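Local coordinates for transcription regulator (Lactobacillus plantarum WCFS1, PDB 3CLK), which is probably a dimeric, DNA-binding transcription regulator of the LacI type that senses a small ligand through a periplasmic-binding-protein-like core, at residues I62-L76 and L83-M96. Residues are numbered along the deposited sequence; the frame is centred on the assembly and turned at random.
Sequences IERPVMGILLLSIAL and LLQSSDVPYCFLSM
With CG anti to the carbonyl carbon in both Leu71 (chi1 -60°) and Phe93 (chi1 -74°), bridge partners on one face of the sheet, the leucine is brought over the phenylalanine ring: its CB lies 4.2 Å from the ring centroid in a CH-pi contact, and its CD1 stands above the ring centre. CD1 of Leu76 approaches the ring edge, 3.7 Å from Phe93 CZ, while the carbonyl oxygen of Ile74 sits in the ring plane at the edge, 3.2 Å from Phe93 CE2. Replacing Phe93 by an alanine is likely to open a gap beside Leu71 and Leu76 and to leave Arg102 without its cation-pi partner. Leu84, on the connecting helix, packs onto this face: its CD2 reaches CD1 of Leu71 tip to tip, whereas its CD1 packs 3.7 Å from Ile69 CD1 as the two side chains slide past each other. Ile69 CG1 also rests on Val89 CG1, at about a right angle.

Between the strands, parallel pairing alternates through Ile69 N to Pro90 O, Cys92 N to Ile69 O, Leu71 N to Cys92 O and Leu94 N to Leu71 O. The last is short (2.7 Å) and nearly straight (174° at the hydrogen), although its donor stands above the carbonyl plane. Ser73 N continues the ladder to Leu94 O, and a water bridges Ser73 OG and Ser95 O where the strands end. There the methyl CE of selenomethionine Met96 lies 3.5 Å from Ser73 OG.

The contact joins both strands and the helix end of the beta-alpha-beta unit of strand 68-72, helix 78-86 and strand 91-94, in the parallel sheet of a periplasmic-binding-protein-like domain. Strand 11-15 flanks strand 68-72 on its other edge, while on the opposite face Leu70, Leu72 and Leu94 meet helix 22-34, and Leu70 also helix 240-256.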
ATOM      1  N   ILE B  62      14.618  21.070  -2.011  1.00 50.34           N
ATOM      2  CA  ILE B  62      15.766  21.949  -1.831  1.00 52.92           C
ATOM      3  C   ILE B  62      15.354  23.405  -1.623  1.00 54.41           C
ATOM      4  O   ILE B  62      15.916  24.096  -0.776  1.00 55.38           O
ATOM      5  CB  ILE B  62      16.703  21.867  -3.049  1.00 52.58           C
ATOM      6  CG1 ILE B  62      17.135  20.415  -3.262  1.00 51.61           C
ATOM      7  CG2 ILE B  62      17.913  22.766  -2.840  1.00 52.64           C
ATOM      8  CD1 ILE B  62      17.926  20.188  -4.529  1.00 51.98           C
ATOM      9  N   GLU B  63      14.378  23.864  -2.402  1.00 56.56           N
ATOM     10  CA  GLU B  63      13.897  25.238  -2.295  1.00 58.34           C
ATOM     11  C   GLU B  63      13.761  25.597  -0.819  1.00 59.29           C
ATOM     12  O   GLU B  63      14.248  26.634  -0.374  1.00 60.06           O
ATOM     13  CB  GLU B  63      12.536  25.392  -2.989  1.00 59.12           C
ATOM     14  CG  GLU B  63      12.466  26.539  -3.996  1.00 60.43           C
ATOM     15  CD  GLU B  63      12.664  26.082  -5.433  1.00 61.20           C
ATOM     16  OE1 GLU B  63      11.716  25.509  -6.014  1.00 61.23           O
ATOM     17  OE2 GLU B  63      13.769  26.289  -5.979  1.00 60.91           O
ATOM     18  N   ARG B  64      13.101  24.723  -0.064  1.00 60.02           N
ATOM     19  CA  ARG B  64      12.909  24.945   1.362  1.00 60.27           C
ATOM     20  C   ARG B  64      14.051  24.271   2.119  1.00 59.37           C
ATOM     21  O   ARG B  64      14.483  23.172   1.772  1.00 61.02           O
ATOM     22  CB  ARG B  64      11.570  24.359   1.817  1.00 62.45           C
ATOM     23  CG  ARG B  64      11.083  24.894   3.159  1.00 64.46           C
ATOM     24  CD  ARG B  64      10.546  26.316   3.028  1.00 65.99           C
ATOM     25  NE  ARG B  64      10.195  26.897   4.323  1.00 66.97           N
ATOM     26  CZ  ARG B  64      10.948  27.776   4.976  1.00 66.81           C
ATOM     27  NH1 ARG B  64      12.097  28.187   4.458  1.00 65.66           N
ATOM     28  NH2 ARG B  64      10.554  28.241   6.153  1.00 67.45           N
ATOM     29  N   PRO B  65      14.555  24.926   3.169  1.00 57.58           N
ATOM     30  CA  PRO B  65      15.655  24.384   3.972  1.00 56.23           C
ATOM     31  C   PRO B  65      15.418  22.979   4.529  1.00 53.52           C
ATOM     32  O   PRO B  65      14.506  22.762   5.324  1.00 52.37           O
ATOM     33  CB  PRO B  65      15.807  25.420   5.085  1.00 57.13           C
ATOM     34  CG  PRO B  65      15.390  26.694   4.412  1.00 57.60           C
ATOM     35  CD  PRO B  65      14.165  26.262   3.649  1.00 57.59           C
ATOM     36  N   VAL B  66      16.246  22.035   4.092  1.00 51.18           N
ATOM     37  CA  VAL B  66      16.178  20.652   4.558  1.00 47.92           C
ATOM     38  C   VAL B  66      17.602  20.219   4.875  1.00 45.94           C
ATOM     39  O   VAL B  66      18.543  20.641   4.207  1.00 45.58           O
ATOM     40  CB  VAL B  66      15.587  19.702   3.490  1.00 46.95           C
ATOM     41  CG1 VAL B  66      14.146  20.080   3.200  1.00 47.46           C
ATOM     42  CG2 VAL B  66      16.426  19.747   2.223  1.00 47.28           C
HETATM   43  N   MSE B  67      17.762  19.381   5.893  1.00 43.92           N
HETATM   44  CA  MSE B  67      19.088  18.931   6.298  1.00 42.07           C
HETATM   45  C   MSE B  67      19.578  17.712   5.526  1.00 37.92           C
HETATM   46  O   MSE B  67      20.772  17.409   5.520  1.00 33.58           O
HETATM   47  CB  MSE B  67      19.095  18.633   7.798  1.00 48.01           C
HETATM   48  CG  MSE B  67      18.265  17.429   8.205  1.00 54.83           C
HETATM   49 SE   MSE B  67      18.096  17.302  10.123  1.00 67.37          SE
HETATM   50  CE  MSE B  67      19.972  17.156  10.558  1.00 62.68           C
ATOM     51  N   GLY B  68      18.655  17.016   4.871  1.00 34.07           N
ATOM     52  CA  GLY B  68      19.038  15.841   4.113  1.00 29.72           C
ATOM     53  C   GLY B  68      17.911  15.315   3.252  1.00 27.53           C
ATOM     54  O   GLY B  68      16.734  15.550   3.541  1.00 26.41           O
ATOM     55  N   ILE B  69      18.271  14.603   2.192  1.00 24.75           N
ATOM     56  CA  ILE B  69      17.284  14.038   1.280  1.00 25.40           C
ATOM     57  C   ILE B  69      17.486  12.542   1.086  1.00 23.02           C
ATOM     58  O   ILE B  69      18.594  12.088   0.806  1.00 23.06           O
ATOM     59  CB  ILE B  69      17.350  14.716  -0.107  1.00 26.45           C
ATOM     60  CG1 ILE B  69      17.105  16.222   0.041  1.00 25.63           C
ATOM     61  CG2 ILE B  69      16.301  14.112  -1.038  1.00 24.37           C
ATOM     62  CD1 ILE B  69      17.177  16.978  -1.266  1.00 24.54           C
ATOM     63  N   LEU B  70      16.408  11.782   1.251  1.00 21.88           N
ATOM     64  CA  LEU B  70      16.444  10.337   1.065  1.00 21.31           C
ATOM     65  C   LEU B  70      15.571  10.023  -0.149  1.00 21.49           C
ATOM     66  O   LEU B  70      14.412  10.444  -0.212  1.00 22.26           O
ATOM     67  CB  LEU B  70      15.894   9.634   2.308  1.00 20.62           C
ATOM     68  CG  LEU B  70      16.664   9.897   3.607  1.00 19.89           C
ATOM     69  CD1 LEU B  70      15.940   9.239   4.782  1.00 21.74           C
ATOM     70  CD2 LEU B  70      18.074   9.346   3.473  1.00 19.48           C
ATOM     71  N   LEU B  71      16.122   9.300  -1.117  1.00 19.36           N
ATOM     72  CA  LEU B  71      15.354   8.971  -2.313  1.00 21.40           C
ATOM     73  C   LEU B  71      14.989   7.493  -2.327  1.00 20.19           C
ATOM     74  O   LEU B  71      15.844   6.629  -2.514  1.00 21.37           O
ATOM     75  CB  LEU B  71      16.135   9.352  -3.579  1.00 20.48           C
ATOM     76  CG  LEU B  71      16.483  10.846  -3.674  1.00 22.39           C
ATOM     77  CD1 LEU B  71      17.817  11.100  -2.980  1.00 23.14           C
ATOM     78  CD2 LEU B  71      16.552  11.276  -5.121  1.00 19.22           C
ATOM     79  N   LEU B  72      13.704   7.225  -2.116  1.00 22.09           N
ATOM     80  CA  LEU B  72      13.179   5.871  -2.076  1.00 23.68           C
ATOM     81  C   LEU B  72      12.977   5.269  -3.451  1.00 25.78           C
ATOM     82  O   LEU B  72      11.941   5.470  -4.090  1.00 27.72           O
ATOM     83  CB  LEU B  72      11.852   5.841  -1.313  1.00 24.23           C
ATOM     84  CG  LEU B  72      11.844   6.402   0.113  1.00 25.27           C
ATOM     85  CD1 LEU B  72      10.618   5.877   0.861  1.00 23.48           C
ATOM     86  CD2 LEU B  72      13.105   5.986   0.839  1.00 29.99           C
ATOM     87  N   SER B  73      13.981   4.533  -3.903  1.00 27.26           N
ATOM     88  CA  SER B  73      13.932   3.869  -5.193  1.00 29.66           C
ATOM     89  C   SER B  73      13.471   4.787  -6.321  1.00 31.59           C
ATOM     90  O   SER B  73      12.488   4.496  -7.005  1.00 31.64           O
ATOM     91  CB  SER B  73      13.007   2.654  -5.106  1.00 30.69           C
ATOM     92  OG  SER B  73      13.192   1.803  -6.220  1.00 31.71           O
ATOM     93  N   ILE B  74      14.176   5.899  -6.503  1.00 32.35           N
ATOM     94  CA  ILE B  74      13.849   6.846  -7.568  1.00 33.62           C
ATOM     95  C   ILE B  74      14.989   6.856  -8.581  1.00 33.99           C
ATOM     96  O   ILE B  74      16.154   7.032  -8.216  1.00 32.86           O
ATOM     97  CB  ILE B  74      13.647   8.292  -7.026  1.00 35.09           C
ATOM     98  CG1 ILE B  74      12.168   8.549  -6.729  1.00 35.61           C
ATOM     99  CG2 ILE B  74      14.140   9.317  -8.049  1.00 33.94           C
ATOM    100  CD1 ILE B  74      11.638   7.810  -5.539  1.00 39.44           C
ATOM    101  N   ALA B  75      14.649   6.665  -9.851  1.00 34.86           N
ATOM    102  CA  ALA B  75      15.644   6.666 -10.916  1.00 35.63           C
ATOM    103  C   ALA B  75      15.720   8.062 -11.530  1.00 35.88           C
ATOM    104  O   ALA B  75      14.985   8.385 -12.464  1.00 37.09           O
ATOM    105  CB  ALA B  75      15.270   5.641 -11.984  1.00 37.01           C
ATOM    106  N   LEU B  76      16.609   8.892 -10.997  1.00 35.59           N
ATOM    107  CA  LEU B  76      16.769  10.255 -11.496  1.00 35.52           C
ATOM    108  C   LEU B  76      17.438  10.298 -12.865  1.00 34.54           C
ATOM    109  O   LEU B  76      18.272   9.462 -13.187  1.00 34.37           O
ATOM    110  CB  LEU B  76      17.604  11.084 -10.519  1.00 33.65           C
ATOM    111  CG  LEU B  76      17.044  11.346  -9.122  1.00 32.54           C
ATOM    112  CD1 LEU B  76      18.088  12.088  -8.297  1.00 32.95           C
ATOM    113  CD2 LEU B  76      15.762  12.154  -9.220  1.00 29.51           C
ATOM    114  N   LEU B  83      21.719  17.873 -10.698  1.00 40.09           N
ATOM    115  CA  LEU B  83      20.990  18.932 -10.024  1.00 40.22           C
ATOM    116  C   LEU B  83      21.033  18.717  -8.507  1.00 39.86           C
ATOM    117  O   LEU B  83      21.399  19.618  -7.755  1.00 40.32           O
ATOM    118  CB  LEU B  83      19.547  18.963 -10.525  1.00 40.53           C
ATOM    119  CG  LEU B  83      18.592  20.018  -9.965  1.00 42.71           C
ATOM    120  CD1 LEU B  83      18.020  19.557  -8.638  1.00 44.15           C
ATOM    121  CD2 LEU B  83      19.325  21.349  -9.826  1.00 44.53           C
ATOM    122  N   LEU B  84      20.658  17.522  -8.065  1.00 38.33           N
ATOM    123  CA  LEU B  84      20.670  17.203  -6.642  1.00 37.30           C
ATOM    124  C   LEU B  84      22.096  17.240  -6.107  1.00 36.93           C
ATOM    125  O   LEU B  84      22.334  17.661  -4.980  1.00 37.33           O
ATOM    126  CB  LEU B  84      20.070  15.810  -6.400  1.00 35.77           C
ATOM    127  CG  LEU B  84      20.180  15.220  -4.987  1.00 35.12           C
ATOM    128  CD1 LEU B  84      19.491  16.122  -3.974  1.00 33.91           C
ATOM    129  CD2 LEU B  84      19.557  13.829  -4.976  1.00 35.18           C
ATOM    130  N   GLN B  85      23.045  16.800  -6.923  1.00 38.07           N
ATOM    131  CA  GLN B  85      24.438  16.781  -6.507  1.00 39.33           C
ATOM    132  C   GLN B  85      25.046  18.176  -6.392  1.00 39.96           C
ATOM    133  O   GLN B  85      26.010  18.374  -5.655  1.00 41.41           O
ATOM    134  CB  GLN B  85      25.264  15.927  -7.469  1.00 40.25           C
ATOM    135  CG  GLN B  85      24.918  14.443  -7.424  1.00 42.71           C
ATOM    136  CD  GLN B  85      26.016  13.567  -7.996  1.00 43.78           C
ATOM    137  OE1 GLN B  85      25.876  12.345  -8.080  1.00 41.81           O
ATOM    138  NE2 GLN B  85      27.122  14.187  -8.382  1.00 46.34           N
ATOM    139  N   SER B  86      24.475  19.142  -7.105  1.00 39.18           N
ATOM    140  CA  SER B  86      24.980  20.512  -7.071  1.00 39.80           C
ATOM    141  C   SER B  86      24.388  21.340  -5.939  1.00 39.20           C
ATOM    142  O   SER B  86      24.944  22.376  -5.568  1.00 38.37           O
ATOM    143  CB  SER B  86      24.696  21.215  -8.399  1.00 39.04           C
ATOM    144  OG  SER B  86      25.453  20.637  -9.443  1.00 42.65           O
ATOM    145  N   SER B  87      23.265  20.892  -5.390  1.00 37.73           N
ATOM    146  CA  SER B  87      22.617  21.627  -4.308  1.00 36.74           C
ATOM    147  C   SER B  87      23.385  21.548  -2.987  1.00 36.48           C
ATOM    148  O   SER B  87      23.077  22.273  -2.044  1.00 36.68           O
ATOM    149  CB  SER B  87      21.194  21.111  -4.094  1.00 36.38           C
ATOM    150  OG  SER B  87      21.206  19.785  -3.590  1.00 37.00           O
ATOM    151  N   ASP B  88      24.386  20.678  -2.923  1.00 35.67           N
ATOM    152  CA  ASP B  88      25.171  20.511  -1.704  1.00 37.79           C
ATOM    153  C   ASP B  88      24.337  20.061  -0.515  1.00 36.02           C
ATOM    154  O   ASP B  88      24.638  20.403   0.628  1.00 35.68           O
ATOM    155  CB  ASP B  88      25.897  21.804  -1.330  1.00 41.66           C
ATOM    156  CG  ASP B  88      27.224  21.949  -2.042  1.00 46.01           C
ATOM    157  OD1 ASP B  88      27.941  20.930  -2.182  1.00 47.85           O
ATOM    158  OD2 ASP B  88      27.556  23.083  -2.443  1.00 49.55           O
ATOM    159  N   VAL B  89      23.280  19.308  -0.787  1.00 32.70           N
ATOM    160  CA  VAL B  89      22.420  18.794   0.267  1.00 31.95           C
ATOM    161  C   VAL B  89      22.747  17.314   0.455  1.00 29.96           C
ATOM    162  O   VAL B  89      22.753  16.550  -0.508  1.00 30.23           O
ATOM    163  CB  VAL B  89      20.926  18.917  -0.104  1.00 33.69           C
ATOM    164  CG1 VAL B  89      20.067  18.305   0.992  1.00 35.09           C
ATOM    165  CG2 VAL B  89      20.551  20.384  -0.308  1.00 35.04           C
ATOM    166  N   PRO B  90      23.046  16.894   1.694  1.00 27.87           N
ATOM    167  CA  PRO B  90      23.362  15.488   1.949  1.00 26.84           C
ATOM    168  C   PRO B  90      22.228  14.619   1.403  1.00 24.68           C
ATOM    169  O   PRO B  90      21.055  14.910   1.635  1.00 23.57           O
ATOM    170  CB  PRO B  90      23.445  15.427   3.474  1.00 27.63           C
ATOM    171  CG  PRO B  90      23.933  16.793   3.838  1.00 26.86           C
ATOM    172  CD  PRO B  90      23.110  17.682   2.937  1.00 29.14           C
ATOM    173  N   TYR B  91      22.560  13.563   0.674  1.00 25.23           N
ATOM    174  CA  TYR B  91      21.515  12.705   0.132  1.00 26.23           C
ATOM    175  C   TYR B  91      21.960  11.251   0.072  1.00 26.14           C
ATOM    176  O   TYR B  91      23.156  10.954   0.079  1.00 26.37           O
ATOM    177  CB  TYR B  91      21.110  13.188  -1.269  1.00 26.04           C
ATOM    178  CG  TYR B  91      22.132  12.876  -2.336  1.00 28.40           C
ATOM    179  CD1 TYR B  91      22.094  11.665  -3.026  1.00 28.69           C
ATOM    180  CD2 TYR B  91      23.173  13.762  -2.617  1.00 29.91           C
ATOM    181  CE1 TYR B  91      23.068  11.337  -3.966  1.00 28.84           C
ATOM    182  CE2 TYR B  91      24.160  13.443  -3.557  1.00 28.19           C
ATOM    183  CZ  TYR B  91      24.096  12.227  -4.225  1.00 30.32           C
ATOM    184  OH  TYR B  91      25.059  11.892  -5.151  1.00 30.19           O
ATOM    185  N   CYS B  92      20.981  10.351   0.012  1.00 24.15           N
ATOM    186  CA  CYS B  92      21.240   8.921  -0.059  1.00 22.30           C
ATOM    187  C   CYS B  92      20.023   8.237  -0.673  1.00 21.78           C
ATOM    188  O   CYS B  92      18.883   8.581  -0.354  1.00 17.72           O
ATOM    189  CB  CYS B  92      21.497   8.356   1.341  1.00 21.81           C
ATOM    190  SG  CYS B  92      22.083   6.631   1.380  1.00 25.61           S
ATOM    191  N   PHE B  93      20.274   7.288  -1.570  1.00 20.98           N
ATOM    192  CA  PHE B  93      19.197   6.538  -2.210  1.00 24.16           C
ATOM    193  C   PHE B  93      18.870   5.305  -1.367  1.00 23.59           C
ATOM    194  O   PHE B  93      19.770   4.677  -0.804  1.00 24.85           O
ATOM    195  CB  PHE B  93      19.611   6.090  -3.618  1.00 23.98           C
ATOM    196  CG  PHE B  93      19.619   7.200  -4.635  1.00 26.91           C
ATOM    197  CD1 PHE B  93      20.652   8.132  -4.666  1.00 25.90           C
ATOM    198  CD2 PHE B  93      18.589   7.309  -5.567  1.00 25.07           C
ATOM    199  CE1 PHE B  93      20.658   9.161  -5.618  1.00 28.15           C
ATOM    200  CE2 PHE B  93      18.583   8.330  -6.520  1.00 26.08           C
ATOM    201  CZ  PHE B  93      19.617   9.258  -6.547  1.00 28.59           C
ATOM    202  N   LEU B  94      17.587   4.969  -1.280  1.00 19.90           N
ATOM    203  CA  LEU B  94      17.147   3.803  -0.520  1.00 20.97           C
ATOM    204  C   LEU B  94      16.416   2.802  -1.424  1.00 22.30           C
ATOM    205  O   LEU B  94      15.664   3.195  -2.325  1.00 20.28           O
ATOM    206  CB  LEU B  94      16.209   4.213   0.626  1.00 19.73           C
ATOM    207  CG  LEU B  94      16.725   5.202   1.677  1.00 21.69           C
ATOM    208  CD1 LEU B  94      15.665   5.430   2.750  1.00 20.04           C
ATOM    209  CD2 LEU B  94      18.001   4.662   2.300  1.00 19.87           C
ATOM    210  N   SER B  95      16.656   1.516  -1.171  1.00 20.83           N
ATOM    211  CA  SER B  95      16.032   0.417  -1.904  1.00 23.29           C
ATOM    212  C   SER B  95      16.422   0.317  -3.379  1.00 24.97           C
ATOM    213  O   SER B  95      15.696  -0.282  -4.177  1.00 23.82           O
ATOM    214  CB  SER B  95      14.512   0.525  -1.780  1.00 21.28           C
ATOM    215  OG  SER B  95      13.920  -0.757  -1.840  1.00 28.34           O
HETATM  216  N   MSE B  96      17.568   0.891  -3.733  1.00 26.90           N
HETATM  217  CA  MSE B  96      18.047   0.851  -5.111  1.00 30.24           C
HETATM  218  C   MSE B  96      19.568   0.965  -5.161  1.00 30.27           C
HETATM  219  O   MSE B  96      20.156   1.804  -4.484  1.00 31.92           O
HETATM  220  CB  MSE B  96      17.409   1.990  -5.920  1.00 34.73           C
HETATM  221  CG  MSE B  96      17.802   2.029  -7.391  1.00 41.41           C
HETATM  222 SE   MSE B  96      16.996   3.543  -8.320  1.00 52.37          SE
HETATM  223  CE  MSE B  96      15.315   2.713  -8.806  1.00 48.17           C
TER
HETATM  224  O   HOH W   1      15.237  -0.574  -6.935  1.00 37.05           O